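Local coordinates for protein carboxypeptidase 1 (Deinococcus radiodurans str. R1, PDB 5GIV) that probably removes amino acids one at a time from the C-terminus of peptides with broad specificity, sparing proline, as a zinc-dependent metallopeptidase of the M32 family, at residues 114-119 / 130-134; 196-201 / 335-339; 271-275 / 287-291; 359-364 / 388-393. One frame throughout, in Å; residues are numbered along the deposited sequence.

The four contacts are spread through one largely helical M32 fold, and none touches another. Along the chain, interaction 1 closes first, joining helices 102-122 and 128-147. Interaction 2 then spans the longest stretch, bringing the loop before helix 207-221 to helix 333-339, with interaction 3 nested inside. Interaction 4, between helices 357-372 and 381-393, follows. Interactions 1 and 4 are nearest, with centres 23 Å apart; 1 and 2 are farthest, at 40 Å. Interaction 3 alone sits on the zinc-binding helix 257-275 and ties it to the loop leading into helix 292-306. Interactions 1 and 2 lie away from the metal; interaction 4 is buried but also clear of it, its Arg364 side chain about 14 Å from the zinc.

Interaction 1: 114-119 / 130-134; sequences QSYSAW and RMVPY
Two successive helices of a helical hairpin lie nearly antiparallel here, their segment axes 10.1 Å apart at closest approach and inclined at 168°. The register pairs Ser115 with Tyr134 (CA-CA 5.7 Å) and Trp119 with Met131 (CA-CA 6.9 Å). Helix 130-134 is kinked at Pro133, whose nitrogen, substituted by the ring, has no hydrogen to give to the preceding turn. The small residues Ser115 and Ala118 form a shallow hollow on 114-119, and the large side chains of Met131 and Tyr134 fill it. Tyr134, with chi1 in m, sets its ring into the hollow: CD1 lies 3.4 Å from Ser115 CA, and Ala118 CB makes an off-centre CH-pi contact 4.2 Å from the ring centroid. Met131 coils in an m, m, m rotamer, so that its CE reaches Ser115 O at 3.4 Å and Trp119 CB at 4.0 Å, while its SD lies 3.9 Å from Ala118 CB. A flexible thioether suits such an uneven floor. Arg130 is extended, bringing NH2 to 3.9 Å from Ala118 CB; its charge pairs with Glu121. Bulky side chains seated over small ones are characteristic of an antiparallel helical hairpin, here at an ordinary packing distance. Beyond it, the loop carrying Leu405, Val408 and Tyr411 covers one flank: Ser115 OG bonds to Tyr411 O, Trp119 NE1 to Leu405 O, and the Trp119 ring stacks on Tyr411.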
loop_
_atom_site.group_PDB
_atom_site.type_symbol
_atom_site.label_atom_id
_atom_site.label_comp_id
_atom_site.label_asym_id
_atom_site.label_seq_id
_atom_site.Cartn_x
_atom_site.Cartn_y
_atom_site.Cartn_z
ATOM N N GLN A 114 20.981 -0.227 -10.378
ATOM C CA GLN A 114 22.190 0.344 -9.791
ATOM C C GLN A 114 22.460 1.741 -10.328
ATOM O O GLN A 114 22.899 2.623 -9.580
ATOM C CB GLN A 114 23.386 -0.571 -10.055
ATOM C CG GLN A 114 23.264 -1.941 -9.409
ATOM C CD GLN A 114 24.542 -2.757 -9.524
ATOM O OE1 GLN A 114 24.939 -3.445 -8.580
ATOM N NE2 GLN A 114 25.191 -2.688 -10.687
ATOM N N SER A 115 22.216 1.955 -11.626
ATOM C CA SER A 115 22.318 3.294 -12.200
ATOM C C SER A 115 21.384 4.263 -11.479
ATOM O O SER A 115 21.791 5.356 -11.069
ATOM C CB SER A 115 21.996 3.240 -13.697
ATOM O OG SER A 115 22.005 4.531 -14.273
ATOM N N TYR A 116 20.124 3.863 -11.308
ATOM C CA TYR A 116 19.155 4.724 -10.648
ATOM C C TYR A 116 19.601 5.079 -9.233
ATOM O O TYR A 116 19.579 6.252 -8.839
ATOM C CB TYR A 116 17.777 4.062 -10.636
ATOM C CG TYR A 116 16.801 4.819 -9.775
ATOM C CD1 TYR A 116 16.229 6.005 -10.218
ATOM C CD2 TYR A 116 16.471 4.362 -8.505
ATOM C CE1 TYR A 116 15.345 6.706 -9.431
ATOM C CE2 TYR A 116 15.585 5.058 -7.707
ATOM C CZ TYR A 116 15.025 6.231 -8.176
ATOM O OH TYR A 116 14.145 6.931 -7.385
ATOM N N SER A 117 20.003 4.078 -8.448
ATOM C CA SER A 117 20.425 4.357 -7.076
ATOM C C SER A 117 21.611 5.316 -7.047
ATOM O O SER A 117 21.632 6.268 -6.256
ATOM C CB SER A 117 20.741 3.059 -6.341
ATOM O OG SER A 117 19.549 2.316 -6.150
ATOM N N ALA A 118 22.614 5.078 -7.898
ATOM C CA ALA A 118 23.743 6.002 -7.961
ATOM C C ALA A 118 23.296 7.407 -8.383
ATOM O O ALA A 118 23.863 8.407 -7.923
ATOM C CB ALA A 118 24.817 5.462 -8.913
ATOM N N TRP A 119 22.278 7.500 -9.246
ATOM C CA TRP A 119 21.813 8.806 -9.705
ATOM C C TRP A 119 21.151 9.592 -8.576
ATOM O O TRP A 119 21.314 10.819 -8.484
ATOM C CB TRP A 119 20.854 8.634 -10.885
ATOM C CG TRP A 119 20.158 9.897 -11.316
ATOM C CD1 TRP A 119 20.658 10.880 -12.126
ATOM C CD2 TRP A 119 18.835 10.308 -10.957
ATOM N NE1 TRP A 119 19.725 11.873 -12.294
ATOM C CE2 TRP A 119 18.595 11.546 -11.591
ATOM C CE3 TRP A 119 17.826 9.748 -10.165
ATOM C CZ2 TRP A 119 17.386 12.236 -11.457
ATOM C CZ3 TRP A 119 16.621 10.432 -10.033
ATOM C CH2 TRP A 119 16.414 11.666 -10.676
ATOM N N ARG A 130 30.613 10.562 -12.171
ATOM C CA ARG A 130 30.318 9.249 -11.610
ATOM C C ARG A 130 29.311 8.480 -12.457
ATOM O O ARG A 130 29.402 7.249 -12.555
ATOM C CB ARG A 130 29.800 9.394 -10.179
ATOM C CG ARG A 130 29.328 8.100 -9.525
ATOM C CD ARG A 130 28.761 8.394 -8.147
ATOM N NE ARG A 130 28.188 7.228 -7.476
ATOM C CZ ARG A 130 27.532 7.293 -6.316
ATOM N NH1 ARG A 130 27.365 8.464 -5.706
ATOM N NH2 ARG A 130 27.026 6.194 -5.772
ATOM N N MET A 131 28.350 9.176 -13.081
ATOM C CA MET A 131 27.330 8.488 -13.855
ATOM C C MET A 131 27.800 8.094 -15.251
ATOM O O MET A 131 27.159 7.247 -15.887
ATOM C CB MET A 131 26.076 9.359 -13.968
ATOM C CG MET A 131 25.491 9.769 -12.633
ATOM S SD MET A 131 25.317 8.390 -11.487
ATOM C CE MET A 131 24.302 7.246 -12.424
ATOM N N VAL A 132 28.895 8.680 -15.747
ATOM C CA VAL A 132 29.335 8.393 -17.115
ATOM C C VAL A 132 29.456 6.893 -17.368
ATOM O O VAL A 132 28.896 6.411 -18.363
ATOM C CB VAL A 132 30.625 9.155 -17.434
ATOM C CG1 VAL A 132 31.219 8.641 -18.729
ATOM C CG2 VAL A 132 30.351 10.648 -17.538
ATOM N N PRO A 133 30.159 6.112 -16.541
ATOM C CA PRO A 133 30.197 4.656 -16.785
ATOM C C PRO A 133 28.827 3.992 -16.783
ATOM O O PRO A 133 28.585 3.107 -17.611
ATOM C CB PRO A 133 31.102 4.135 -15.655
ATOM C CG PRO A 133 31.139 5.235 -14.640
ATOM C CD PRO A 133 31.023 6.507 -15.416
ATOM N N TYR A 134 27.927 4.378 -15.874
ATOM C CA TYR A 134 26.577 3.814 -15.892
ATOM C C TYR A 134 25.866 4.116 -17.206
ATOM O O TYR A 134 25.196 3.244 -17.776
ATOM C CB TYR A 134 25.751 4.351 -14.726
ATOM C CG TYR A 134 26.133 3.822 -13.364
ATOM C CD1 TYR A 134 25.560 2.668 -12.866
ATOM C CD2 TYR A 134 27.050 4.493 -12.569
ATOM C CE1 TYR A 134 25.889 2.190 -11.608
ATOM C CE2 TYR A 134 27.395 4.021 -11.314
ATOM C CZ TYR A 134 26.809 2.868 -10.837
ATOM O OH TYR A 134 27.142 2.387 -9.583
#

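Interaction 2: 196-201 / 335-339; sequences PRTDFL and EMYRA
Pro196 opens an extended run of the loop after helix 169-193, which passes segment 335-339 of helix 333-339 and enters a 3-10 segment at 199-201. Its CB packs 3.7 Å from Arg338 CB, beside helix 487-501. Arg197 is all-trans, its NE bonding Asp199 OD2 at 2.7 Å in a salt bridge. A water donates to both Arg197 O (2.7 Å) and Glu335 O (2.8 Å). Thr198 sets the register, its CA 5.5 Å from that of Ala339. Phe200, chi1 in p, turns its ring edge to Met336, backed by helix 310-323: Met336 CE lies 3.3 Å from Phe200 CE1, and its SD, 5.4 Å from the centroid, makes a Met-aromatic contact. Leu201 CD1 meets the small Ala339 CB at 3.9 Å. The guanidinium groups of Arg197 and Arg338 (paired with Glu334) keep to the margin, and the Glu335 carboxylate turns to Thr332 N without a salt bridge to Arg197. Cohesion therefore rests on shape and burial, one water satisfying two carbonyl oxygens that cannot bond each other.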
loop_
_atom_site.group_PDB
_atom_site.type_symbol
_atom_site.label_atom_id
_atom_site.label_comp_id
_atom_site.label_asym_id
_atom_site.label_seq_id
_atom_site.Cartn_x
_atom_site.Cartn_y
_atom_site.Cartn_z
ATOM N N PRO A 196 1.813 38.609 -16.915
ATOM C CA PRO A 196 0.734 39.092 -16.054
ATOM C C PRO A 196 1.190 39.100 -14.604
ATOM O O PRO A 196 2.223 38.536 -14.245
ATOM C CB PRO A 196 -0.381 38.075 -16.283
ATOM C CG PRO A 196 0.369 36.796 -16.616
ATOM C CD PRO A 196 1.578 37.238 -17.398
ATOM N N ARG A 197 0.379 39.719 -13.752
ATOM C CA ARG A 197 0.705 39.733 -12.335
ATOM C C ARG A 197 0.668 38.313 -11.785
ATOM O O ARG A 197 -0.220 37.530 -12.117
ATOM C CB ARG A 197 -0.272 40.632 -11.574
ATOM C CG ARG A 197 0.013 40.692 -10.081
ATOM C CD ARG A 197 -1.048 41.442 -9.291
ATOM N NE ARG A 197 -0.774 41.349 -7.863
ATOM C CZ ARG A 197 -1.678 41.516 -6.907
ATOM N NH1 ARG A 197 -2.943 41.805 -7.217
ATOM N NH2 ARG A 197 -1.320 41.384 -5.635
ATOM N N THR A 198 1.654 37.972 -10.956
ATOM C CA THR A 198 1.718 36.642 -10.357
ATOM C C THR A 198 2.013 36.644 -8.862
ATOM O O THR A 198 1.904 35.582 -8.238
ATOM C CB THR A 198 2.785 35.769 -11.055
ATOM O OG1 THR A 198 4.064 36.400 -10.942
ATOM C CG2 THR A 198 2.462 35.541 -12.532
ATOM N N ASP A 199 2.353 37.789 -8.263
ATOM C CA ASP A 199 2.859 37.789 -6.891
ATOM C C ASP A 199 1.854 37.228 -5.890
ATOM O O ASP A 199 2.255 36.706 -4.847
ATOM C CB ASP A 199 3.247 39.208 -6.474
ATOM C CG ASP A 199 2.044 40.149 -6.440
ATOM O OD1 ASP A 199 1.288 40.114 -5.448
ATOM O OD2 ASP A 199 1.854 40.915 -7.409
ATOM N N PHE A 200 0.551 37.327 -6.170
ATOM C CA PHE A 200 -0.425 36.823 -5.209
ATOM C C PHE A 200 -0.332 35.314 -5.047
ATOM O O PHE A 200 -0.818 34.779 -4.045
ATOM C CB PHE A 200 -1.851 37.226 -5.608
ATOM C CG PHE A 200 -2.222 36.826 -6.996
ATOM C CD1 PHE A 200 -2.755 35.575 -7.250
ATOM C CD2 PHE A 200 -2.037 37.701 -8.047
ATOM C CE1 PHE A 200 -3.080 35.199 -8.527
ATOM C CE2 PHE A 200 -2.366 37.340 -9.320
ATOM C CZ PHE A 200 -2.888 36.086 -9.568
ATOM N N LEU A 201 0.266 34.614 -6.015
ATOM C CA LEU A 201 0.488 33.177 -5.877
ATOM C C LEU A 201 1.535 32.842 -4.822
ATOM O O LEU A 201 1.628 31.679 -4.416
ATOM C CB LEU A 201 0.898 32.579 -7.223
ATOM C CG LEU A 201 -0.162 32.724 -8.326
ATOM C CD1 LEU A 201 0.380 32.262 -9.683
ATOM C CD2 LEU A 201 -1.438 31.986 -7.954
ATOM N N GLU A 335 -7.361 37.771 -13.482
ATOM C CA GLU A 335 -5.941 37.749 -13.160
ATOM C C GLU A 335 -5.474 36.341 -12.803
ATOM O O GLU A 335 -4.369 35.934 -13.175
ATOM C CB GLU A 335 -5.649 38.737 -12.035
ATOM C CG GLU A 335 -5.707 40.175 -12.507
ATOM C CD GLU A 335 -5.491 41.171 -11.398
ATOM O OE1 GLU A 335 -6.152 41.053 -10.349
ATOM O OE2 GLU A 335 -4.680 42.092 -11.596
ATOM N N MET A 336 -6.313 35.570 -12.116
ATOM C CA MET A 336 -5.957 34.192 -11.818
ATOM C C MET A 336 -5.855 33.370 -13.096
ATOM O O MET A 336 -4.962 32.522 -13.223
ATOM C CB MET A 336 -6.970 33.583 -10.852
ATOM C CG MET A 336 -6.687 32.135 -10.506
ATOM S SD MET A 336 -5.121 31.942 -9.635
ATOM C CE MET A 336 -5.430 32.926 -8.193
ATOM N N TYR A 337 -6.748 33.618 -14.065
ATOM C CA TYR A 337 -6.643 32.926 -15.347
ATOM C C TYR A 337 -5.348 33.279 -16.069
ATOM O O TYR A 337 -4.709 32.407 -16.671
ATOM C CB TYR A 337 -7.848 33.245 -16.234
ATOM C CG TYR A 337 -7.590 32.979 -17.702
ATOM C CD1 TYR A 337 -7.551 31.691 -18.202
ATOM C CD2 TYR A 337 -7.372 34.031 -18.586
ATOM C CE1 TYR A 337 -7.305 31.451 -19.542
ATOM C CE2 TYR A 337 -7.131 33.805 -19.928
ATOM C CZ TYR A 337 -7.099 32.519 -20.402
ATOM O OH TYR A 337 -6.856 32.301 -21.739
ATOM N N ARG A 338 -4.947 34.547 -16.041
ATOM C CA ARG A 338 -3.715 34.902 -16.734
ATOM C C ARG A 338 -2.492 34.357 -16.008
ATOM O O ARG A 338 -1.505 33.989 -16.653
ATOM C CB ARG A 338 -3.607 36.415 -16.894
ATOM C CG ARG A 338 -4.786 37.037 -17.611
ATOM C CD ARG A 338 -4.731 38.557 -17.528
ATOM N NE ARG A 338 -4.211 39.144 -18.756
ATOM C CZ ARG A 338 -4.982 39.536 -19.764
ATOM N NH1 ARG A 338 -6.304 39.412 -19.672
ATOM N NH2 ARG A 338 -4.438 40.058 -20.860
ATOM N N ALA A 339 -2.545 34.282 -14.678
ATOM C CA ALA A 339 -1.372 33.890 -13.913
ATOM C C ALA A 339 -1.002 32.426 -14.111
ATOM O O ALA A 339 0.167 32.066 -13.930
ATOM C CB ALA A 339 -1.603 34.171 -12.433
HETATM O O HOH W 1 -2.477 37.898 -13.606
#

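Interaction 3: 271-275 / 287-291; sequences ALYEQ and GGGVS
Two backbone amides of the loop segment 287-291 are held by two side chains from the last turn of helix 257-275. Val290 N donates to Tyr273 OH at 3.0 Å, and Gly289 N to Glu274 OE1 at 3.2 Å, so adjacent peptide groups are fixed by adjacent helix residues. Tyr273 has chi1 in t; its CA-to-CB bond points toward the loop, and the hydroxyl meets Val290 N. Glu274 bends its chain in m, m, which brings the carboxylate to the glycines although its CA-CB bond points sideways. That carboxylate is shared: OE1 also bonds to His295, and OE2 forms a salt bridge with Arg240. Gly288 is almost fully extended (phi/psi -175/174), its CA 6.1 Å from that of Glu274. Packing is modest. Gly289 CA lies 3.4 Å from Tyr273 OH, and an ideal CB there would be crowded, only 3.2 Å from Tyr273 CE2. Val290 CG1 rests 3.5 Å from Tyr273 OH, and its side chain also meets helix 472-480. Ser291 then serves as N-cap of helix 292-306, its OG accepting from Val294 N. These bonds tie the helix bearing the zinc ligands His266 and His270 to the start of the helix bearing the third, Glu296, the two-helix framework of an HExxH metallopeptidase site; the side chain of Tyr273 stays about 10 Å from the zinc ion.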
loop_
_atom_site.group_PDB
_atom_site.type_symbol
_atom_site.label_atom_id
_atom_site.label_comp_id
_atom_site.label_asym_id
_atom_site.label_seq_id
_atom_site.Cartn_x
_atom_site.Cartn_y
_atom_site.Cartn_z
ATOM N N ALA A 271 -5.508 9.183 -15.195
ATOM C CA ALA A 271 -6.333 8.200 -14.500
ATOM C C ALA A 271 -7.713 8.088 -15.131
ATOM O O ALA A 271 -8.295 6.995 -15.177
ATOM C CB ALA A 271 -6.456 8.560 -13.022
ATOM N N LEU A 272 -8.255 9.209 -15.613
ATOM C CA LEU A 272 -9.545 9.168 -16.291
ATOM C C LEU A 272 -9.498 8.227 -17.480
ATOM O O LEU A 272 -10.417 7.425 -17.689
ATOM C CB LEU A 272 -9.935 10.570 -16.738
ATOM C CG LEU A 272 -10.387 11.488 -15.614
ATOM C CD1 LEU A 272 -10.512 12.899 -16.126
ATOM C CD2 LEU A 272 -11.730 10.975 -15.072
ATOM N N TYR A 273 -8.428 8.312 -18.269
ATOM C CA TYR A 273 -8.234 7.400 -19.385
ATOM C C TYR A 273 -8.355 5.948 -18.925
ATOM O O TYR A 273 -9.147 5.174 -19.476
ATOM C CB TYR A 273 -6.880 7.689 -20.030
ATOM C CG TYR A 273 -6.567 6.909 -21.278
ATOM C CD1 TYR A 273 -7.502 6.057 -21.860
ATOM C CD2 TYR A 273 -5.323 7.013 -21.866
ATOM C CE1 TYR A 273 -7.199 5.342 -23.000
ATOM C CE2 TYR A 273 -5.014 6.316 -22.993
ATOM C CZ TYR A 273 -5.948 5.475 -23.564
ATOM O OH TYR A 273 -5.605 4.780 -24.703
ATOM N N GLU A 274 -7.559 5.558 -17.923
ATOM C CA GLU A 274 -7.593 4.180 -17.438
ATOM C C GLU A 274 -8.959 3.830 -16.854
ATOM O O GLU A 274 -9.458 2.715 -17.051
ATOM C CB GLU A 274 -6.495 3.955 -16.389
ATOM C CG GLU A 274 -5.068 4.065 -16.919
ATOM C CD GLU A 274 -4.680 2.952 -17.874
ATOM O OE1 GLU A 274 -3.758 3.164 -18.687
ATOM O OE2 GLU A 274 -5.287 1.862 -17.819
ATOM N N GLN A 275 -9.565 4.758 -16.105
ATOM C CA GLN A 275 -10.855 4.477 -15.485
ATOM C C GLN A 275 -11.977 4.358 -16.504
ATOM O O GLN A 275 -13.044 3.839 -16.170
ATOM C CB GLN A 275 -11.208 5.552 -14.449
ATOM C CG GLN A 275 -10.453 5.408 -13.111
ATOM C CD GLN A 275 -10.996 6.319 -12.018
ATOM O OE1 GLN A 275 -11.647 7.339 -12.292
ATOM N NE2 GLN A 275 -10.729 5.955 -10.771
ATOM N N GLY A 287 -6.944 -4.268 -21.835
ATOM C CA GLY A 287 -7.379 -3.431 -20.730
ATOM C C GLY A 287 -6.391 -2.402 -20.198
ATOM O O GLY A 287 -6.001 -2.459 -19.024
ATOM N N GLY A 288 -6.013 -1.443 -21.038
ATOM C CA GLY A 288 -5.093 -0.394 -20.640
ATOM C C GLY A 288 -4.954 0.598 -21.777
ATOM O O GLY A 288 -5.490 0.398 -22.873
ATOM N N GLY A 289 -4.236 1.681 -21.489
ATOM C CA GLY A 289 -3.975 2.691 -22.502
ATOM C C GLY A 289 -3.171 2.150 -23.670
ATOM O O GLY A 289 -2.401 1.196 -23.541
ATOM N N VAL A 290 -3.328 2.803 -24.821
ATOM C CA VAL A 290 -2.813 2.268 -26.080
ATOM C C VAL A 290 -1.382 2.719 -26.394
ATOM O O VAL A 290 -0.651 1.994 -27.076
ATOM C CB VAL A 290 -3.771 2.637 -27.236
ATOM C CG1 VAL A 290 -3.658 4.118 -27.583
ATOM C CG2 VAL A 290 -3.500 1.779 -28.458
ATOM N N SER A 291 -0.952 3.886 -25.908
ATOM C CA SER A 291 0.378 4.392 -26.247
ATOM C C SER A 291 0.737 5.548 -25.317
ATOM O O SER A 291 -0.118 6.118 -24.635
ATOM C CB SER A 291 0.449 4.867 -27.696
ATOM O OG SER A 291 -0.363 6.013 -27.876
#

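Interaction 4: 359-364 / 388-393; sequences LHVITR and AYEQNL
Hydrogen bonds and apolar packing share this crossing of two helices, whose segment axes approach to 9.8 Å at 142°: a buried, inclined antiparallel packing with a polar cluster at its heart. Leu359 faces Asn392 and Thr363 faces Ala388, each pair with CA atoms 6.2 Å apart. The polar centre is Tyr389 OH: His360 ND1 and Tyr389 OH are hydrogen-bonded at 2.6 Å, and Arg364 donates to the same hydroxyl from NH1 at 2.9 Å and NH2 at 3.2 Å. An unusual chi1 of -103° carries the tyrosine ring across to these partners. Arg364 NH1 also donates to His360 O at 3.0 Å. A second relay runs from Asn392 ND2 to Thr363 OG1 (3.0 Å), which donates to Leu359 O at 2.7 Å; chi1 of Thr363 in m suits this bond.

Among apolar contacts, Leu393 CD1 sits over the His360 ring, 3.7 Å from its centroid, as a CH-pi contact, and Leu393 CD2 packs 3.8 Å from Leu359 CB. Small Ala388 lets Thr363 approach, with Ala388 CB 3.6 Å from Thr363 CG2.

Buried polar groups need further partners: Arg364 bridges to Asp407 and makes a cation-pi contact with Phe419, while Asn392 OD1 accepts from Arg180. The Arg364 side chain is about 14 Å from the zinc, so not part of the metal site. Helix 169-193 also packs on Leu359 through Val184, and helix 420-439 meets Val361.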
loop_
_atom_site.group_PDB
_atom_site.type_symbol
_atom_site.label_atom_id
_atom_site.label_comp_id
_atom_site.label_asym_id
_atom_site.label_seq_id
_atom_site.Cartn_x
_atom_site.Cartn_y
_atom_site.Cartn_z
ATOM N N LEU A 359 10.615 22.339 -26.578
ATOM C CA LEU A 359 12.042 22.531 -26.797
ATOM C C LEU A 359 12.879 21.638 -25.883
ATOM O O LEU A 359 14.005 21.267 -26.238
ATOM C CB LEU A 359 12.396 24.005 -26.596
ATOM C CG LEU A 359 11.663 24.950 -27.547
ATOM C CD1 LEU A 359 11.833 26.387 -27.116
ATOM C CD2 LEU A 359 12.186 24.760 -28.964
ATOM N N HIS A 360 12.356 21.281 -24.707
ATOM C CA HIS A 360 13.074 20.346 -23.842
ATOM C C HIS A 360 13.052 18.932 -24.413
ATOM O O HIS A 360 14.062 18.218 -24.357
ATOM C CB HIS A 360 12.477 20.357 -22.432
ATOM C CG HIS A 360 12.564 21.682 -21.738
ATOM N ND1 HIS A 360 13.570 21.995 -20.846
ATOM C CD2 HIS A 360 11.753 22.764 -21.784
ATOM C CE1 HIS A 360 13.378 23.216 -20.382
ATOM N NE2 HIS A 360 12.286 23.707 -20.938
ATOM N N VAL A 361 11.897 18.498 -24.927
ATOM C CA VAL A 361 11.780 17.162 -25.506
ATOM C C VAL A 361 12.677 17.037 -26.729
ATOM O O VAL A 361 13.386 16.038 -26.903
ATOM C CB VAL A 361 10.309 16.855 -25.847
ATOM C CG1 VAL A 361 10.185 15.553 -26.611
ATOM C CG2 VAL A 361 9.479 16.802 -24.577
ATOM N N ILE A 362 12.643 18.046 -27.605
ATOM C CA ILE A 362 13.491 18.042 -28.793
ATOM C C ILE A 362 14.957 17.944 -28.400
ATOM O O ILE A 362 15.728 17.178 -28.989
ATOM C CB ILE A 362 13.229 19.291 -29.650
ATOM C CG1 ILE A 362 11.783 19.296 -30.151
ATOM C CG2 ILE A 362 14.250 19.375 -30.788
ATOM C CD1 ILE A 362 11.393 20.560 -30.873
ATOM N N THR A 363 15.374 18.741 -27.416
ATOM C CA THR A 363 16.750 18.653 -26.945
ATOM C C THR A 363 17.132 17.213 -26.612
ATOM O O THR A 363 18.133 16.693 -27.114
ATOM C CB THR A 363 16.933 19.547 -25.720
ATOM O OG1 THR A 363 16.649 20.898 -26.090
ATOM C CG2 THR A 363 18.366 19.445 -25.185
ATOM N N ARG A 364 16.331 16.553 -25.769
ATOM C CA ARG A 364 16.660 15.200 -25.331
ATOM C C ARG A 364 16.637 14.211 -26.492
ATOM O O ARG A 364 17.541 13.375 -26.628
ATOM C CB ARG A 364 15.685 14.762 -24.243
ATOM C CG ARG A 364 15.851 15.506 -22.942
ATOM C CD ARG A 364 14.529 15.671 -22.199
ATOM N NE ARG A 364 14.744 16.218 -20.860
ATOM C CZ ARG A 364 15.051 17.490 -20.612
ATOM N NH1 ARG A 364 15.191 18.354 -21.614
ATOM N NH2 ARG A 364 15.241 17.893 -19.361
ATOM N N ALA A 388 23.117 22.326 -26.173
ATOM C CA ALA A 388 21.788 22.253 -26.772
ATOM C C ALA A 388 20.781 23.120 -26.018
ATOM O O ALA A 388 19.844 23.644 -26.629
ATOM C CB ALA A 388 21.313 20.804 -26.830
ATOM N N TYR A 389 20.926 23.252 -24.692
ATOM C CA TYR A 389 20.034 24.139 -23.948
ATOM C C TYR A 389 20.286 25.600 -24.311
ATOM O O TYR A 389 19.332 26.366 -24.497
ATOM C CB TYR A 389 20.174 23.900 -22.436
ATOM C CG TYR A 389 19.036 23.084 -21.870
ATOM C CD1 TYR A 389 18.977 21.711 -22.061
ATOM C CD2 TYR A 389 18.007 23.689 -21.169
ATOM C CE1 TYR A 389 17.922 20.967 -21.565
ATOM C CE2 TYR A 389 16.957 22.957 -20.664
ATOM C CZ TYR A 389 16.914 21.600 -20.861
ATOM O OH TYR A 389 15.851 20.880 -20.356
ATOM N N GLU A 390 21.554 26.009 -24.447
ATOM C CA GLU A 390 21.824 27.367 -24.920
ATOM C C GLU A 390 21.229 27.588 -26.304
ATOM O O GLU A 390 20.605 28.623 -26.565
ATOM C CB GLU A 390 23.323 27.655 -24.944
ATOM C CG GLU A 390 23.989 27.642 -23.593
ATOM C CD GLU A 390 25.455 27.996 -23.687
ATOM O OE1 GLU A 390 25.764 29.073 -24.250
ATOM O OE2 GLU A 390 26.295 27.193 -23.210
ATOM N N GLN A 391 21.399 26.612 -27.200
ATOM C CA GLN A 391 20.893 26.758 -28.558
ATOM C C GLN A 391 19.369 26.778 -28.594
ATOM O O GLN A 391 18.775 27.630 -29.261
ATOM C CB GLN A 391 21.403 25.600 -29.417
ATOM C CG GLN A 391 20.654 25.431 -30.732
ATOM C CD GLN A 391 21.057 24.170 -31.494
ATOM O OE1 GLN A 391 21.963 23.437 -31.083
ATOM N NE2 GLN A 391 20.336 23.881 -32.577
ATOM N N ASN A 392 18.718 25.890 -27.840
ATOM C CA ASN A 392 17.282 25.712 -28.002
ATOM C C ASN A 392 16.448 26.546 -27.047
ATOM O O ASN A 392 15.318 26.903 -27.386
ATOM C CB ASN A 392 16.893 24.238 -27.843
ATOM C CG ASN A 392 17.440 23.370 -28.959
ATOM O OD1 ASN A 392 17.652 23.840 -30.078
ATOM N ND2 ASN A 392 17.636 22.086 -28.669
ATOM N N LEU A 393 16.961 26.864 -25.864
ATOM C CA LEU A 393 16.181 27.611 -24.890
ATOM C C LEU A 393 16.834 28.913 -24.474
ATOM O O LEU A 393 16.239 29.659 -23.693
ATOM C CB LEU A 393 15.909 26.739 -23.663
ATOM C CG LEU A 393 14.889 25.653 -24.002
ATOM C CD1 LEU A 393 15.195 24.347 -23.296
ATOM C CD2 LEU A 393 13.515 26.149 -23.633
#